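Local coordinates for protein enoyl-CoA hydratase (Mycobacterium tuberculosis, PDB 5KJP) that probably catalyses the reversible hydration of 2-trans-enoyl-CoA thioesters to 3-hydroxyacyl-CoA in fatty acid metabolism, as a member of the crotonase superfamily, at residues G70-G75 with L105-E110; D125-A130 with L181-V186; A129-A134 with L187-T192. All coordinates share one frame; numbering follows the deposited sequence.

The three contacts occupy one side of the mixed sheet of the crotonase fold, whose edge strand there is 186-188, with strands 105-109, 126-130 and 186-188 side by side and parallel. Contact 1 sets loop 70-75 on the end of strand 105-109; its centre is about 11 Å from that of contact 2 and about 10 Å from that of contact 3. Contacts 2 and 3 follow each other along strand 126-130 and share A129 and A130. V109 N lies 2.7 Å from V128 O, which ties contact 1 to contact 2, and E110 OE1 lies 2.8 Å from G191 N, which ties it to contact 3. Loop 70-75 belongs to the region that in crotonase relatives borders the acyl-CoA site.

Contact 1 of 3, residues G70-G75 with L105-E110; sequences GSFCAG and LIAAVE
F72 N meets E110 O at 2.8 Å in a weak, bent hydrogen bond where the irregular loop 70-75 passes the end of strand 105-109, and S71 CA approaches the same oxygen as a CA-H...O contact (3.4 Å). One carbonyl thus receives two neighbouring groups of the loop. F72 supplies most of the side-chain contact. Its CG stands anti to the backbone N (chi1 -177°), which carries the ring back along the strand. V109 CG2 sits over one ring face, offset toward the rim, in a CH-pi contact 4.0 Å from the F72 ring centroid. At the ring edge, near its plane, F72 CD1 comes to 3.5 Å from A108 O, and at the far tip F72 CZ touches A107 CB at 4.1 Å. V109 CG1 lies against F72 CB, so both branches of the valine are used. At the exposed G70, E110 CB packs on G70 O at 3.4 Å, while the bent glutamate chain turns its carboxylate away to the backbone N of G191 and A193. Within the loop, C73 SG accepts a hydrogen bond from G75 N. The contact joins the loop after strand 62-67 to the next parallel strand of the crotonase-fold sheet. Strand 105-109 lies between strands 62-67 and 126-130: F72 also packs on L65, T66 OG1 bonds to A108 O, and I106 and A108 meet helix 193-205 through A197.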
loop_
_atom_site.group_PDB
_atom_site.type_symbol
_atom_site.label_atom_id
_atom_site.label_comp_id
_atom_site.label_asym_id
_atom_site.label_seq_id
_atom_site.Cartn_x
_atom_site.Cartn_y
_atom_site.Cartn_z
ATOM N N GLY A 70 27.733 10.568 10.409
ATOM C CA GLY A 70 26.720 11.426 9.818
ATOM C C GLY A 70 26.266 11.035 8.422
ATOM O O GLY A 70 25.576 11.803 7.752
ATOM N N SER A 71 26.660 9.847 7.974
ATOM C CA SER A 71 26.160 9.312 6.715
ATOM C C SER A 71 25.865 7.831 6.890
ATOM O O SER A 71 26.706 7.075 7.372
ATOM C CB SER A 71 27.157 9.533 5.579
ATOM O OG SER A 71 26.507 9.426 4.320
ATOM N N PHE A 72 24.666 7.418 6.492
ATOM C CA PHE A 72 24.180 6.082 6.817
ATOM C C PHE A 72 24.954 4.986 6.092
ATOM O O PHE A 72 25.636 4.182 6.725
ATOM C CB PHE A 72 22.691 5.972 6.493
ATOM C CG PHE A 72 22.085 4.649 6.867
ATOM C CD1 PHE A 72 21.791 4.357 8.190
ATOM C CD2 PHE A 72 21.804 3.697 5.895
ATOM C CE1 PHE A 72 21.229 3.138 8.544
ATOM C CE2 PHE A 72 21.234 2.477 6.238
ATOM C CZ PHE A 72 20.944 2.200 7.570
ATOM N N CYS A 73 24.851 4.953 4.766
ATOM C CA CYS A 73 25.501 3.905 3.984
ATOM C C CYS A 73 25.384 4.219 2.503
ATOM O O CYS A 73 24.276 4.367 1.984
ATOM C CB CYS A 73 24.880 2.533 4.279
ATOM S SG CYS A 73 25.554 1.165 3.270
ATOM N N ALA A 74 26.528 4.313 1.831
ATOM C CA ALA A 74 26.568 4.652 0.411
ATOM C C ALA A 74 26.242 3.452 -0.471
ATOM O O ALA A 74 26.225 3.561 -1.697
ATOM C CB ALA A 74 27.937 5.215 0.037
ATOM N N GLY A 75 25.993 2.308 0.153
ATOM C CA GLY A 75 25.660 1.104 -0.581
ATOM C C GLY A 75 26.782 0.095 -0.504
ATOM O O GLY A 75 27.664 0.187 0.354
ATOM N N LEU A 105 14.041 -4.034 14.419
ATOM C CA LEU A 105 15.218 -3.301 14.000
ATOM C C LEU A 105 14.809 -1.934 13.478
ATOM O O LEU A 105 13.947 -1.818 12.603
ATOM C CB LEU A 105 15.977 -4.075 12.922
ATOM C CG LEU A 105 17.174 -3.368 12.290
ATOM C CD1 LEU A 105 18.278 -3.090 13.319
ATOM C CD2 LEU A 105 17.695 -4.200 11.123
ATOM N N ILE A 106 15.440 -0.903 14.021
ATOM C CA ILE A 106 15.219 0.468 13.583
ATOM C C ILE A 106 16.459 0.976 12.858
ATOM O O ILE A 106 17.569 0.841 13.373
ATOM C CB ILE A 106 14.925 1.399 14.781
ATOM C CG1 ILE A 106 13.698 0.914 15.557
ATOM C CG2 ILE A 106 14.754 2.848 14.314
ATOM C CD1 ILE A 106 13.665 1.397 17.003
ATOM N N ALA A 107 16.283 1.551 11.670
ATOM C CA ALA A 107 17.400 2.217 11.006
ATOM C C ALA A 107 17.397 3.709 11.340
ATOM O O ALA A 107 16.382 4.385 11.163
ATOM C CB ALA A 107 17.335 1.998 9.490
ATOM N N ALA A 108 18.526 4.210 11.843
ATOM C CA ALA A 108 18.674 5.634 12.138
ATOM C C ALA A 108 19.537 6.292 11.073
ATOM O O ALA A 108 20.765 6.136 11.062
ATOM C CB ALA A 108 19.282 5.844 13.527
ATOM N N VAL A 109 18.887 7.035 10.183
ATOM C CA VAL A 109 19.527 7.503 8.957
ATOM C C VAL A 109 19.923 8.976 9.019
ATOM O O VAL A 109 19.091 9.840 9.295
ATOM C CB VAL A 109 18.601 7.284 7.740
ATOM C CG1 VAL A 109 19.235 7.853 6.458
ATOM C CG2 VAL A 109 18.278 5.794 7.582
ATOM N N GLU A 110 21.207 9.223 8.782
ATOM C CA GLU A 110 21.756 10.553 8.531
ATOM C C GLU A 110 22.357 10.541 7.127
ATOM O O GLU A 110 22.748 9.477 6.624
ATOM C CB GLU A 110 22.841 10.927 9.554
ATOM C CG GLU A 110 22.424 10.879 11.025
ATOM C CD GLU A 110 21.773 12.165 11.514
ATOM O OE1 GLU A 110 21.754 13.166 10.762
ATOM O OE2 GLU A 110 21.292 12.175 12.670
#

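Contact 2 of 3, residues D125-A130 with L181-V186; sequences DLIVAA and LGLVNV
N185 grips I127 through both its side chain and its backbone. I127 N donates to N185 OD1 at 2.8 Å in a nearly straight bond (166° at H), tilted 22° from the amide carbonyl plane, and N185 N returns a bond to I127 O, also 2.8 Å. N185 CG, anti to the carbonyl carbon (chi1 -64°), carries OD1 to I127 N. The asparagine side chain therefore stands in for a backbone carbonyl just before strand 186-188 begins. V186 N adds a weak bond to I127 O, and A129 N closes on V186 O at 2.9 Å. The amide is fixed at its other end too: N185 ND2 bonds to E165 OE1 and A161 O of the second subunit, and L126 CD2 rests against ND2 at 3.6 Å, the two side chains crossing at about a right angle. Farther out, I127 CD1 meets L183 CD1 at 3.7 Å. V184 CG2 touches both A129 CB (3.8 Å) and I127 CG2. V128 and V186 lie side by side and point the same way, V128 CG2 being 3.9 Å from V186 CB; V128 also packs on A196 and L200 of helix 193-205. Helix 175-180 leads into this segment through a Schellman motif at G182. The V128-V186 bridge is the parallel edge pairing that adds the last strand to the crotonase sheet, with N185 linking that edge to the subunit interface.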
loop_
_atom_site.group_PDB
_atom_site.type_symbol
_atom_site.label_atom_id
_atom_site.label_comp_id
_atom_site.label_asym_id
_atom_site.label_seq_id
_atom_site.Cartn_x
_atom_site.Cartn_y
_atom_site.Cartn_z
ATOM N N ASP A 125 12.694 -2.618 10.220
ATOM C CA ASP A 125 11.244 -2.542 10.375
ATOM C C ASP A 125 10.750 -1.111 10.395
ATOM O O ASP A 125 9.636 -0.813 9.966
ATOM C CB ASP A 125 10.825 -3.239 11.661
ATOM C CG ASP A 125 11.308 -4.660 11.718
ATOM O OD1 ASP A 125 10.964 -5.431 10.796
ATOM O OD2 ASP A 125 12.053 -4.990 12.661
ATOM N N LEU A 126 11.592 -0.237 10.929
ATOM C CA LEU A 126 11.231 1.147 11.164
ATOM C C LEU A 126 12.404 2.016 10.755
ATOM O O LEU A 126 13.563 1.600 10.875
ATOM C CB LEU A 126 10.888 1.374 12.636
ATOM C CG LEU A 126 9.799 0.484 13.232
ATOM C CD1 LEU A 126 9.724 0.640 14.734
ATOM C CD2 LEU A 126 8.458 0.828 12.597
ATOM N N ILE A 127 12.106 3.217 10.269
ATOM C CA ILE A 127 13.152 4.146 9.878
ATOM C C ILE A 127 12.972 5.503 10.547
ATOM O O ILE A 127 11.911 6.130 10.458
ATOM C CB ILE A 127 13.195 4.336 8.343
ATOM C CG1 ILE A 127 13.473 2.999 7.641
ATOM C CG2 ILE A 127 14.250 5.388 7.966
ATOM C CD1 ILE A 127 13.363 3.057 6.109
ATOM N N VAL A 128 14.020 5.936 11.235
ATOM C CA VAL A 128 14.126 7.300 11.723
ATOM C C VAL A 128 15.155 8.001 10.857
ATOM O O VAL A 128 16.272 7.502 10.694
ATOM C CB VAL A 128 14.552 7.344 13.202
ATOM C CG1 VAL A 128 14.729 8.791 13.666
ATOM C CG2 VAL A 128 13.523 6.606 14.061
ATOM N N ALA A 129 14.792 9.135 10.272
ATOM C CA ALA A 129 15.718 9.799 9.361
ATOM C C ALA A 129 15.835 11.292 9.636
ATOM O O ALA A 129 14.842 11.968 9.929
ATOM C CB ALA A 129 15.288 9.560 7.910
ATOM N N ALA A 130 17.058 11.801 9.543
ATOM C CA ALA A 130 17.295 13.237 9.635
ATOM C C ALA A 130 16.573 13.954 8.502
ATOM O O ALA A 130 16.434 13.412 7.410
ATOM C CB ALA A 130 18.789 13.539 9.596
ATOM N N LEU A 181 5.508 9.824 2.349
ATOM C CA LEU A 181 5.131 8.603 1.648
ATOM C C LEU A 181 5.013 7.405 2.587
ATOM O O LEU A 181 4.596 6.324 2.166
ATOM C CB LEU A 181 6.151 8.285 0.550
ATOM C CG LEU A 181 6.292 9.298 -0.581
ATOM C CD1 LEU A 181 7.480 8.921 -1.463
ATOM C CD2 LEU A 181 5.000 9.381 -1.392
ATOM N N GLY A 182 5.410 7.584 3.844
ATOM C CA GLY A 182 5.285 6.529 4.838
ATOM C C GLY A 182 6.487 5.613 5.005
ATOM O O GLY A 182 6.432 4.662 5.783
ATOM N N LEU A 183 7.571 5.892 4.284
ATOM C CA LEU A 183 8.800 5.115 4.411
ATOM C C LEU A 183 9.530 5.453 5.712
ATOM O O LEU A 183 10.084 4.576 6.383
ATOM C CB LEU A 183 9.722 5.368 3.221
ATOM C CG LEU A 183 11.109 4.725 3.282
ATOM C CD1 LEU A 183 10.999 3.198 3.245
ATOM C CD2 LEU A 183 12.010 5.252 2.166
ATOM N N VAL A 184 9.527 6.736 6.054
ATOM C CA VAL A 184 10.186 7.210 7.263
ATOM C C VAL A 184 9.149 7.395 8.369
ATOM O O VAL A 184 8.174 8.127 8.205
ATOM C CB VAL A 184 10.939 8.540 7.014
ATOM C CG1 VAL A 184 11.344 9.182 8.331
ATOM C CG2 VAL A 184 12.167 8.310 6.112
ATOM N N ASN A 185 9.360 6.714 9.490
ATOM C CA ASN A 185 8.468 6.818 10.640
ATOM C C ASN A 185 8.599 8.143 11.380
ATOM O O ASN A 185 7.605 8.776 11.741
ATOM C CB ASN A 185 8.746 5.670 11.610
ATOM C CG ASN A 185 8.449 4.323 11.003
ATOM O OD1 ASN A 185 9.303 3.713 10.350
ATOM N ND2 ASN A 185 7.224 3.855 11.198
ATOM N N VAL A 186 9.842 8.546 11.610
ATOM C CA VAL A 186 10.145 9.723 12.407
ATOM C C VAL A 186 11.167 10.595 11.693
ATOM O O VAL A 186 12.240 10.117 11.315
ATOM C CB VAL A 186 10.697 9.322 13.805
ATOM C CG1 VAL A 186 11.149 10.561 14.593
ATOM C CG2 VAL A 186 9.656 8.510 14.586
#

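Contact 3 of 3, residues A129-A134 with L187-T192; sequences AARDSA and LAEPGT
R131 lays its guanidinium across L187, whose CB stands 4.0 Å above the plane of the group and over its centre. This overlap occurs where two parallel strands of the crotonase sheet, 126-130 and 186-188, end together and turn away. The arginine chain is extended from CG to NE and crosses the leucine at about a right angle; L187 CD1 reaches the head of the group, 3.5 Å from R131 NH1. That nitrogen forms a salt bridge with E176 of helix 175-180, and L187 packs on the same helix through A175, E176 and H179. On the glutamate side, a long salt bridge joins R131 NE to E189 OE2 at 3.5 Å, the guanidinium and carboxylate planes turned 30° apart. E189 CG is anti to the carbonyl carbon (chi1 -70°), and the bend at chi2 brings the carboxylate back toward the arginine. The backbones pair as A129 with L187 and A130 with A188. A188 N donates to A129 O at 2.9 Å, then R131 N donates to A188 O at 2.8 Å. The bridged residues point to two faces, A129 and L187 to one, A130 and A188 to the other, where A130 CB meets P190 CA. The D132 carboxylate packs obliquely against the CB and CG of P190, with D132 OD2 3.6 Å from P190 CB. Each strand leaves the sheet in a tight turn, type I from A130 to S133 and type II from E189 to T192, and in both the hydroxyl of the last residue reinforces the turn. T192 OG1 donates to E189 O; S133 OG donates to A130 O at 2.7 Å, in the carbonyl plane and on a lone pair.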
loop_
_atom_site.group_PDB
_atom_site.type_symbol
_atom_site.label_atom_id
_atom_site.label_comp_id
_atom_site.label_asym_id
_atom_site.label_seq_id
_atom_site.Cartn_x
_atom_site.Cartn_y
_atom_site.Cartn_z
ATOM N N ALA A 129 14.792 9.135 10.272
ATOM C CA ALA A 129 15.718 9.799 9.361
ATOM C C ALA A 129 15.835 11.292 9.636
ATOM O O ALA A 129 14.842 11.968 9.929
ATOM C CB ALA A 129 15.288 9.560 7.910
ATOM N N ALA A 130 17.058 11.801 9.543
ATOM C CA ALA A 130 17.295 13.237 9.635
ATOM C C ALA A 130 16.573 13.954 8.502
ATOM O O ALA A 130 16.434 13.412 7.410
ATOM C CB ALA A 130 18.789 13.539 9.596
ATOM N N ARG A 131 16.117 15.175 8.762
ATOM C CA ARG A 131 15.362 15.936 7.772
ATOM C C ARG A 131 16.187 16.248 6.526
ATOM O O ARG A 131 15.632 16.554 5.472
ATOM C CB ARG A 131 14.837 17.236 8.393
ATOM C CG ARG A 131 13.740 17.009 9.416
ATOM C CD ARG A 131 13.170 18.315 9.958
ATOM N NE ARG A 131 12.070 18.049 10.881
ATOM C CZ ARG A 131 10.803 17.899 10.505
ATOM N NH1 ARG A 131 10.474 18.006 9.223
ATOM N NH2 ARG A 131 9.866 17.652 11.412
ATOM N N ASP A 132 17.511 16.175 6.641
ATOM C CA ASP A 132 18.369 16.471 5.497
ATOM C C ASP A 132 18.994 15.209 4.908
ATOM O O ASP A 132 19.943 15.288 4.127
ATOM C CB ASP A 132 19.463 17.469 5.890
ATOM C CG ASP A 132 20.371 16.941 6.985
ATOM O OD1 ASP A 132 19.997 15.952 7.650
ATOM O OD2 ASP A 132 21.454 17.528 7.188
ATOM N N SER A 133 18.460 14.050 5.272
ATOM C CA SER A 133 18.972 12.802 4.717
ATOM C C SER A 133 18.254 12.473 3.404
ATOM O O SER A 133 17.278 13.133 3.034
ATOM C CB SER A 133 18.829 11.648 5.722
ATOM O OG SER A 133 17.475 11.341 6.006
ATOM N N ALA A 134 18.745 11.466 2.694
ATOM C CA ALA A 134 18.120 11.058 1.437
ATOM C C ALA A 134 18.315 9.576 1.168
ATOM O O ALA A 134 19.314 8.973 1.591
ATOM C CB ALA A 134 18.670 11.872 0.286
ATOM N N LEU A 187 10.825 11.861 11.485
ATOM C CA LEU A 187 11.783 12.837 10.981
ATOM C C LEU A 187 12.493 13.484 12.154
ATOM O O LEU A 187 11.845 13.963 13.085
ATOM C CB LEU A 187 11.096 13.908 10.141
ATOM C CG LEU A 187 10.744 13.573 8.700
ATOM C CD1 LEU A 187 9.879 14.698 8.135
ATOM C CD2 LEU A 187 12.021 13.382 7.877
ATOM N N ALA A 188 13.819 13.498 12.108
ATOM C CA ALA A 188 14.614 14.059 13.191
ATOM C C ALA A 188 15.386 15.279 12.715
ATOM O O ALA A 188 15.643 15.431 11.521
ATOM C CB ALA A 188 15.577 13.004 13.745
ATOM N N GLU A 189 15.733 16.165 13.648
ATOM C CA GLU A 189 16.654 17.251 13.341
ATOM C C GLU A 189 17.974 16.629 12.897
ATOM O O GLU A 189 18.348 15.564 13.392
ATOM C CB GLU A 189 16.862 18.170 14.553
ATOM C CG GLU A 189 15.647 19.025 14.912
ATOM C CD GLU A 189 15.115 19.792 13.722
ATOM O OE1 GLU A 189 15.914 20.487 13.062
ATOM O OE2 GLU A 189 13.904 19.688 13.437
ATOM N N PRO A 190 18.661 17.268 11.937
ATOM C CA PRO A 190 19.966 16.787 11.465
ATOM C C PRO A 190 20.922 16.489 12.618
ATOM O O PRO A 190 21.099 17.323 13.510
ATOM C CB PRO A 190 20.474 17.949 10.612
ATOM C CG PRO A 190 19.223 18.561 10.071
ATOM C CD PRO A 190 18.207 18.450 11.184
ATOM N N GLY A 191 21.503 15.293 12.614
ATOM C CA GLY A 191 22.438 14.909 13.656
ATOM C C GLY A 191 21.803 14.256 14.875
ATOM O O GLY A 191 22.513 13.825 15.782
ATOM N N THR A 192 20.476 14.180 14.908
ATOM C CA THR A 192 19.795 13.653 16.089
ATOM C C THR A 192 18.974 12.402 15.790
ATOM O O THR A 192 18.165 11.988 16.620
ATOM C CB THR A 192 18.849 14.707 16.730
ATOM O OG1 THR A 192 17.708 14.911 15.888
ATOM C CG2 THR A 192 19.570 16.039 16.959
#